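Local coordinates for protein carbohydrate esterase family 2 (CE2) (Chaetomium olivicolor, PDB 4XVH) that probably removes acetyl groups from xylan and related plant polysaccharides, pairing an SGNH-type esterase domain with a jelly-roll carbohydrate-binding domain, at residues 44-56 with 64-77. Residues are numbered along the deposited sequence; the frame is centred on the assembly and turned at random.
Sequences VDLVIDGGEPIVI and ISTPAGLRKGKHTV
In D49 and H75 alike, CG lies anti to the carbonyl carbon (chi1 -64° and -62°), which brings carboxylate and imidazole edge to edge, their planes 25° apart. H75 ND1 donates to the syn lone pair of D49 OD2 at 2.7 Å, within the ring plane, while the other oxygen, OD1, takes the backbone N of T76 at 3.1 Å, nearly along its C-O axis. In return D49 N binds T76 O at 3.0 Å, so D49, the second residue of the type I' turn I48-G51, is gripped by three bonds. A water links V47 O, G50 N and T76 OG1 beside this turn. The other ring nitrogen, H75 NE2, donates to R71 O at 2.7 Å. L70 CD1 sits over the centre of one ring face. An alanine in place of H75 would probably leave D49 OD2 and R71 O without their donors and the turn less firmly tied to loop 66-72. On the sheet face carrying I48 and V77, these two run side by side and L46 CD1 reaches V77 CG1 at 3.7 Å, with F24 and F26 also lining V77. I48 meets loop residue P67 tip to tip, CG1 to CD at 3.6 Å, whereas I56 CD1 on I64 CG2 bridges the two sheets of the jelly-roll sandwich. With both ring nitrogens donating, H75 is probably protonated and its charge offset by D49.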
ATOM      1  N   VAL A  44       4.041 -12.759   4.275  1.00 18.33           N
ATOM      2  CA  VAL A  44       4.329 -11.768   5.278  1.00 19.14           C
ATOM      3  C   VAL A  44       5.823 -11.713   5.450  1.00 18.68           C
ATOM      4  O   VAL A  44       6.526 -12.712   5.169  1.00 18.97           O
ATOM      5  CB  VAL A  44       3.678 -12.115   6.667  1.00 18.30           C
ATOM      6  CG1 VAL A  44       2.152 -12.213   6.572  1.00 18.22           C
ATOM      7  CG2 VAL A  44       4.276 -13.426   7.201  1.00 19.74           C
ATOM      8  N   ASP A  45       6.294 -10.556   5.906  1.00 17.86           N
ATOM      9  CA  ASP A  45       7.643 -10.381   6.446  1.00 18.92           C
ATOM     10  C   ASP A  45       7.587 -10.501   7.953  1.00 19.07           C
ATOM     11  O   ASP A  45       6.775  -9.810   8.579  1.00 19.85           O
ATOM     12  CB  ASP A  45       8.203  -8.997   6.107  1.00 17.68           C
ATOM     13  CG  ASP A  45       8.757  -8.895   4.712  1.00 19.16           C
ATOM     14  OD1 ASP A  45       8.780  -9.911   3.975  1.00 19.33           O
ATOM     15  OD2 ASP A  45       9.223  -7.783   4.369  1.00 18.84           O
ATOM     16  N   LEU A  46       8.462 -11.298   8.551  1.00 18.14           N
ATOM     17  CA  LEU A  46       8.575 -11.313  10.013  1.00 17.31           C
ATOM     18  C   LEU A  46       9.947 -10.753  10.366  1.00 17.41           C
ATOM     19  O   LEU A  46      10.973 -11.320   9.936  1.00 17.77           O
ATOM     20  CB  LEU A  46       8.385 -12.742  10.559  1.00 17.35           C
ATOM     21  CG  LEU A  46       8.483 -12.880  12.085  1.00 18.95           C
ATOM     22  CD1 LEU A  46       7.233 -12.304  12.751  1.00 17.56           C
ATOM     23  CD2 LEU A  46       8.686 -14.345  12.449  1.00 20.57           C
ATOM     24  N   VAL A  47       9.988  -9.634  11.092  1.00 16.44           N
ATOM     25  CA  VAL A  47      11.254  -8.974  11.387  1.00 17.52           C
ATOM     26  C   VAL A  47      11.534  -9.089  12.888  1.00 20.69           C
ATOM     27  O   VAL A  47      10.735  -8.645  13.711  1.00 20.59           O
ATOM     28  CB  VAL A  47      11.263  -7.489  10.951  1.00 17.33           C
ATOM     29  CG1 VAL A  47      12.440  -6.761  11.583  1.00 16.56           C
ATOM     30  CG2 VAL A  47      11.315  -7.389   9.397  1.00 15.96           C
ATOM     31  N   ILE A  48      12.654  -9.725  13.223  1.00 20.84           N
ATOM     32  CA  ILE A  48      13.009  -9.999  14.604  1.00 22.91           C
ATOM     33  C   ILE A  48      14.220  -9.163  15.001  1.00 24.15           C
ATOM     34  O   ILE A  48      15.249  -9.193  14.295  1.00 23.88           O
ATOM     35  CB  ILE A  48      13.339 -11.503  14.799  1.00 24.72           C
ATOM     36  CG1 ILE A  48      12.217 -12.367  14.232  1.00 24.37           C
ATOM     37  CG2 ILE A  48      13.578 -11.832  16.274  1.00 25.51           C
ATOM     38  CD1 ILE A  48      10.868 -12.167  15.040  1.00 24.03           C
ATOM     39  N   ASP A  49      14.115  -8.423  16.105  1.00 23.72           N
ATOM     40  CA  ASP A  49      15.230  -7.587  16.552  1.00 24.86           C
ATOM     41  C   ASP A  49      15.725  -6.648  15.445  1.00 24.17           C
ATOM     42  O   ASP A  49      16.925  -6.373  15.329  1.00 25.00           O
ATOM     43  CB  ASP A  49      16.372  -8.478  17.059  1.00 26.66           C
ATOM     44  CG  ASP A  49      15.958  -9.284  18.279  1.00 28.51           C
ATOM     45  OD1 ASP A  49      15.022  -8.810  18.954  1.00 28.62           O
ATOM     46  OD2 ASP A  49      16.541 -10.359  18.551  1.00 30.10           O
ATOM     47  N   GLY A  50      14.780  -6.196  14.626  1.00 22.05           N
ATOM     48  CA  GLY A  50      15.065  -5.353  13.483  1.00 22.90           C
ATOM     49  C   GLY A  50      15.977  -5.975  12.451  1.00 23.25           C
ATOM     50  O   GLY A  50      16.682  -5.267  11.753  1.00 24.21           O
ATOM     51  N   GLY A  51      15.978  -7.298  12.346  1.00 23.88           N
ATOM     52  CA  GLY A  51      16.849  -7.954  11.393  1.00 23.04           C
ATOM     53  C   GLY A  51      16.279  -8.064   9.988  1.00 23.07           C
ATOM     54  O   GLY A  51      15.258  -7.455   9.643  1.00 20.51           O
ATOM     55  N   GLU A  52      16.940  -8.878   9.173  1.00 23.74           N
ATOM     56  CA  GLU A  52      16.457  -9.160   7.827  1.00 23.98           C
ATOM     57  C   GLU A  52      15.084  -9.819   7.878  1.00 22.63           C
ATOM     58  O   GLU A  52      14.834 -10.704   8.695  1.00 22.04           O
ATOM     59  CB  GLU A  52      17.441 -10.066   7.085  1.00 27.58           C
ATOM     60  CG  GLU A  52      18.808  -9.438   6.890  1.00 31.72           C
ATOM     61  CD  GLU A  52      18.734  -8.241   5.955  1.00 34.53           C
ATOM     62  OE1 GLU A  52      18.087  -8.382   4.894  1.00 35.29           O
ATOM     63  OE2 GLU A  52      19.289  -7.170   6.287  1.00 35.47           O
ATOM     64  N   PRO A  53      14.172  -9.369   7.015  1.00 22.64           N
ATOM     65  CA  PRO A  53      12.815  -9.926   7.003  1.00 21.34           C
ATOM     66  C   PRO A  53      12.809 -11.424   6.768  1.00 21.43           C
ATOM     67  O   PRO A  53      13.539 -11.879   5.892  1.00 21.65           O
ATOM     68  CB  PRO A  53      12.147  -9.184   5.832  1.00 21.15           C
ATOM     69  CG  PRO A  53      12.895  -7.909   5.726  1.00 22.13           C
ATOM     70  CD  PRO A  53      14.329  -8.264   6.050  1.00 22.69           C
ATOM     71  N   ILE A  54      12.049 -12.185   7.554  1.00 20.51           N
ATOM     72  CA  ILE A  54      11.872 -13.606   7.264  1.00 20.68           C
ATOM     73  C   ILE A  54      10.616 -13.675   6.430  1.00 22.11           C
ATOM     74  O   ILE A  54       9.563 -13.202   6.872  1.00 20.73           O
ATOM     75  CB  ILE A  54      11.730 -14.463   8.529  1.00 22.48           C
ATOM     76  CG1 ILE A  54      12.930 -14.209   9.469  1.00 21.02           C
ATOM     77  CG2 ILE A  54      11.585 -15.945   8.150  1.00 24.69           C
ATOM     78  CD1 ILE A  54      12.802 -14.852  10.868  1.00 21.37           C
ATOM     79  N   VAL A  55      10.726 -14.186   5.208  1.00 22.70           N
ATOM     80  CA  VAL A  55       9.570 -14.188   4.311  1.00 22.34           C
ATOM     81  C   VAL A  55       8.801 -15.483   4.469  1.00 22.75           C
ATOM     82  O   VAL A  55       9.362 -16.579   4.286  1.00 24.48           O
ATOM     83  CB  VAL A  55       9.974 -14.008   2.844  1.00 23.61           C
ATOM     84  CG1 VAL A  55       8.728 -14.017   1.955  1.00 22.75           C
ATOM     85  CG2 VAL A  55      10.779 -12.702   2.684  1.00 23.21           C
ATOM     86  N   ILE A  56       7.527 -15.361   4.829  1.00 20.45           N
ATOM     87  CA  ILE A  56       6.703 -16.517   5.089  1.00 22.59           C
ATOM     88  C   ILE A  56       5.483 -16.488   4.182  1.00 24.25           C
ATOM     89  O   ILE A  56       4.812 -15.465   4.117  1.00 22.26           O
ATOM     90  CB  ILE A  56       6.265 -16.542   6.552  1.00 23.34           C
ATOM     91  CG1 ILE A  56       7.484 -16.510   7.468  1.00 24.26           C
ATOM     92  CG2 ILE A  56       5.417 -17.788   6.850  1.00 24.06           C
ATOM     93  CD1 ILE A  56       7.107 -16.259   8.930  1.00 24.22           C
ATOM     94  N   ILE A  64       2.415 -18.225  13.659  1.00 35.88           N
ATOM     95  CA  ILE A  64       3.718 -17.806  13.187  1.00 31.69           C
ATOM     96  C   ILE A  64       4.624 -17.629  14.389  1.00 30.62           C
ATOM     97  O   ILE A  64       4.412 -16.714  15.181  1.00 29.76           O
ATOM     98  CB  ILE A  64       3.638 -16.462  12.430  1.00 28.27           C
ATOM     99  CG1 ILE A  64       2.776 -16.574  11.173  1.00 28.88           C
ATOM    100  CG2 ILE A  64       5.036 -15.915  12.112  1.00 26.52           C
ATOM    101  CD1 ILE A  64       2.420 -15.205  10.599  1.00 27.17           C
ATOM    102  N   SER A  65       5.630 -18.475  14.540  1.00 30.31           N
ATOM    103  CA  SER A  65       6.519 -18.374  15.703  1.00 29.25           C
ATOM    104  C   SER A  65       7.823 -17.696  15.373  1.00 27.34           C
ATOM    105  O   SER A  65       8.285 -17.749  14.233  1.00 28.77           O
ATOM    106  CB  SER A  65       6.807 -19.755  16.265  1.00 32.31           C
ATOM    107  OG  SER A  65       5.601 -20.345  16.696  1.00 35.13           O
ATOM    108  N   THR A  66       8.403 -17.047  16.374  1.00 24.60           N
ATOM    109  CA  THR A  66       9.736 -16.480  16.271  1.00 23.31           C
ATOM    110  C   THR A  66      10.748 -17.602  15.915  1.00 26.18           C
ATOM    111  O   THR A  66      10.486 -18.785  16.164  1.00 26.95           O
ATOM    112  CB  THR A  66      10.144 -15.779  17.596  1.00 22.02           C
ATOM    113  OG1 THR A  66       9.961 -16.679  18.695  1.00 25.37           O
ATOM    114  CG2 THR A  66       9.284 -14.540  17.842  1.00 25.12           C
ATOM    115  N   PRO A  67      11.892 -17.239  15.308  1.00 26.29           N
ATOM    116  CA  PRO A  67      12.908 -18.225  14.902  1.00 28.22           C
ATOM    117  C   PRO A  67      13.572 -18.968  16.071  1.00 28.77           C
ATOM    118  O   PRO A  67      13.778 -18.392  17.148  1.00 28.38           O
ATOM    119  CB  PRO A  67      13.943 -17.363  14.148  1.00 27.74           C
ATOM    120  CG  PRO A  67      13.715 -15.983  14.625  1.00 26.89           C
ATOM    121  CD  PRO A  67      12.224 -15.894  14.807  1.00 26.02           C
ATOM    122  N   ALA A  68      13.894 -20.241  15.863  1.00 27.61           N
ATOM    123  CA  ALA A  68      14.689 -20.977  16.838  1.00 31.06           C
ATOM    124  C   ALA A  68      16.038 -20.303  16.968  1.00 31.37           C
ATOM    125  O   ALA A  68      16.526 -19.689  16.006  1.00 27.92           O
ATOM    126  CB  ALA A  68      14.864 -22.428  16.425  1.00 32.24           C
ATOM    127  N   GLY A  69      16.629 -20.401  18.155  1.00 32.93           N
ATOM    128  CA  GLY A  69      18.002 -19.970  18.360  1.00 30.81           C
ATOM    129  C   GLY A  69      18.159 -18.632  19.063  1.00 29.51           C
ATOM    130  O   GLY A  69      19.283 -18.237  19.339  1.00 29.82           O
ATOM    131  N   LEU A  70      17.050 -17.945  19.356  1.00 27.88           N
ATOM    132  CA  LEU A  70      17.129 -16.658  20.038  1.00 26.75           C
ATOM    133  C   LEU A  70      17.684 -16.868  21.450  1.00 28.50           C
ATOM    134  O   LEU A  70      17.534 -17.950  22.036  1.00 30.87           O
ATOM    135  CB  LEU A  70      15.758 -15.962  20.071  1.00 25.21           C
ATOM    136  CG  LEU A  70      15.195 -15.560  18.702  1.00 25.86           C
ATOM    137  CD1 LEU A  70      13.792 -14.957  18.892  1.00 24.61           C
ATOM    138  CD2 LEU A  70      16.127 -14.584  17.936  1.00 22.54           C
ATOM    139  N   ARG A  71      18.384 -15.867  21.975  1.00 28.19           N
ATOM    140  CA  ARG A  71      18.907 -15.957  23.336  1.00 33.15           C
ATOM    141  C   ARG A  71      17.844 -15.449  24.288  1.00 31.87           C
ATOM    142  O   ARG A  71      17.185 -14.455  23.973  1.00 29.34           O
ATOM    143  CB  ARG A  71      20.192 -15.142  23.478  1.00 35.58           C
ATOM    144  CG  ARG A  71      20.819 -15.157  24.877  1.00 40.94           C
ATOM    145  CD  ARG A  71      22.101 -14.303  24.912  1.00 43.80           C
ATOM    146  NE  ARG A  71      22.580 -14.132  26.275  1.00 48.14           N
ATOM    147  CZ  ARG A  71      23.440 -14.957  26.865  1.00 53.96           C
ATOM    148  NH1 ARG A  71      23.928 -15.999  26.194  1.00 56.05           N
ATOM    149  NH2 ARG A  71      23.821 -14.746  28.122  1.00 56.42           N
ATOM    150  N   LYS A  72      17.654 -16.123  25.431  1.00 32.66           N
ATOM    151  CA  LYS A  72      16.681 -15.653  26.419  1.00 33.33           C
ATOM    152  C   LYS A  72      16.911 -14.186  26.765  1.00 33.41           C
ATOM    153  O   LYS A  72      18.006 -13.805  27.202  1.00 34.44           O
ATOM    154  CB  LYS A  72      16.745 -16.478  27.705  1.00 35.80           C
ATOM    155  CG  LYS A  72      15.723 -16.034  28.746  1.00 37.04           C
ATOM    156  CD  LYS A  72      15.824 -16.921  29.991  1.00 40.84           C
ATOM    157  CE  LYS A  72      14.791 -16.543  31.031  1.00 43.46           C
ATOM    158  NZ  LYS A  72      15.025 -17.394  32.255  1.00 47.32           N
ATOM    159  N   GLY A  73      15.888 -13.366  26.563  1.00 32.10           N
ATOM    160  CA  GLY A  73      16.007 -11.945  26.830  1.00 32.78           C
ATOM    161  C   GLY A  73      15.018 -11.144  26.000  1.00 31.53           C
ATOM    162  O   GLY A  73      14.080 -11.700  25.439  1.00 31.05           O
ATOM    163  N   LYS A  74      15.225  -9.837  25.919  1.00 32.50           N
ATOM    164  CA  LYS A  74      14.274  -8.967  25.217  1.00 33.33           C
ATOM    165  C   LYS A  74      14.364  -9.131  23.694  1.00 29.33           C
ATOM    166  O   LYS A  74      15.461  -9.204  23.129  1.00 29.31           O
ATOM    167  CB  LYS A  74      14.500  -7.494  25.613  1.00 36.93           C
ATOM    168  CG  LYS A  74      13.648  -6.528  24.791  1.00 39.86           C
ATOM    169  CD  LYS A  74      13.703  -5.098  25.300  1.00 44.07           C
ATOM    170  CE  LYS A  74      12.833  -4.183  24.416  1.00 45.75           C
ATOM    171  NZ  LYS A  74      12.867  -2.781  24.914  1.00 49.40           N
ATOM    172  N   HIS A  75      13.221  -9.234  23.027  1.00 26.91           N
ATOM    173  CA  HIS A  75      13.218  -9.257  21.569  1.00 25.27           C
ATOM    174  C   HIS A  75      12.053  -8.404  21.055  1.00 25.07           C
ATOM    175  O   HIS A  75      11.063  -8.225  21.768  1.00 25.97           O
ATOM    176  CB  HIS A  75      13.121 -10.689  21.038  1.00 25.50           C
ATOM    177  CG  HIS A  75      14.284 -11.541  21.435  1.00 26.69           C
ATOM    178  ND1 HIS A  75      15.499 -11.495  20.782  1.00 26.84           N
ATOM    179  CD2 HIS A  75      14.436 -12.411  22.463  1.00 27.62           C
ATOM    180  CE1 HIS A  75      16.347 -12.317  21.384  1.00 28.62           C
ATOM    181  NE2 HIS A  75      15.723 -12.889  22.402  1.00 29.25           N
ATOM    182  N   THR A  76      12.215  -7.836  19.860  1.00 24.72           N
ATOM    183  CA  THR A  76      11.150  -7.099  19.189  1.00 23.96           C
ATOM    184  C   THR A  76      10.661  -7.935  18.023  1.00 22.84           C
ATOM    185  O   THR A  76      11.434  -8.661  17.385  1.00 22.57           O
ATOM    186  CB  THR A  76      11.602  -5.719  18.655  1.00 24.56           C
ATOM    187  OG1 THR A  76      12.651  -5.898  17.688  1.00 25.51           O
ATOM    188  CG2 THR A  76      12.096  -4.810  19.778  1.00 25.88           C
ATOM    189  N   VAL A  77       9.370  -7.829  17.741  1.00 22.21           N
ATOM    190  CA  VAL A  77       8.762  -8.549  16.634  1.00 21.23           C
ATOM    191  C   VAL A  77       7.883  -7.589  15.836  1.00 21.86           C
ATOM    192  O   VAL A  77       7.011  -6.902  16.400  1.00 22.24           O
ATOM    193  CB  VAL A  77       7.914  -9.741  17.118  1.00 20.72           C
ATOM    194  CG1 VAL A  77       7.320 -10.460  15.954  1.00 20.02           C
ATOM    195  CG2 VAL A  77       8.768 -10.705  17.969  1.00 21.15           C
TER
HETATM  196  O   HOH W   1      11.998  -6.406  15.144  1.00 22.99           O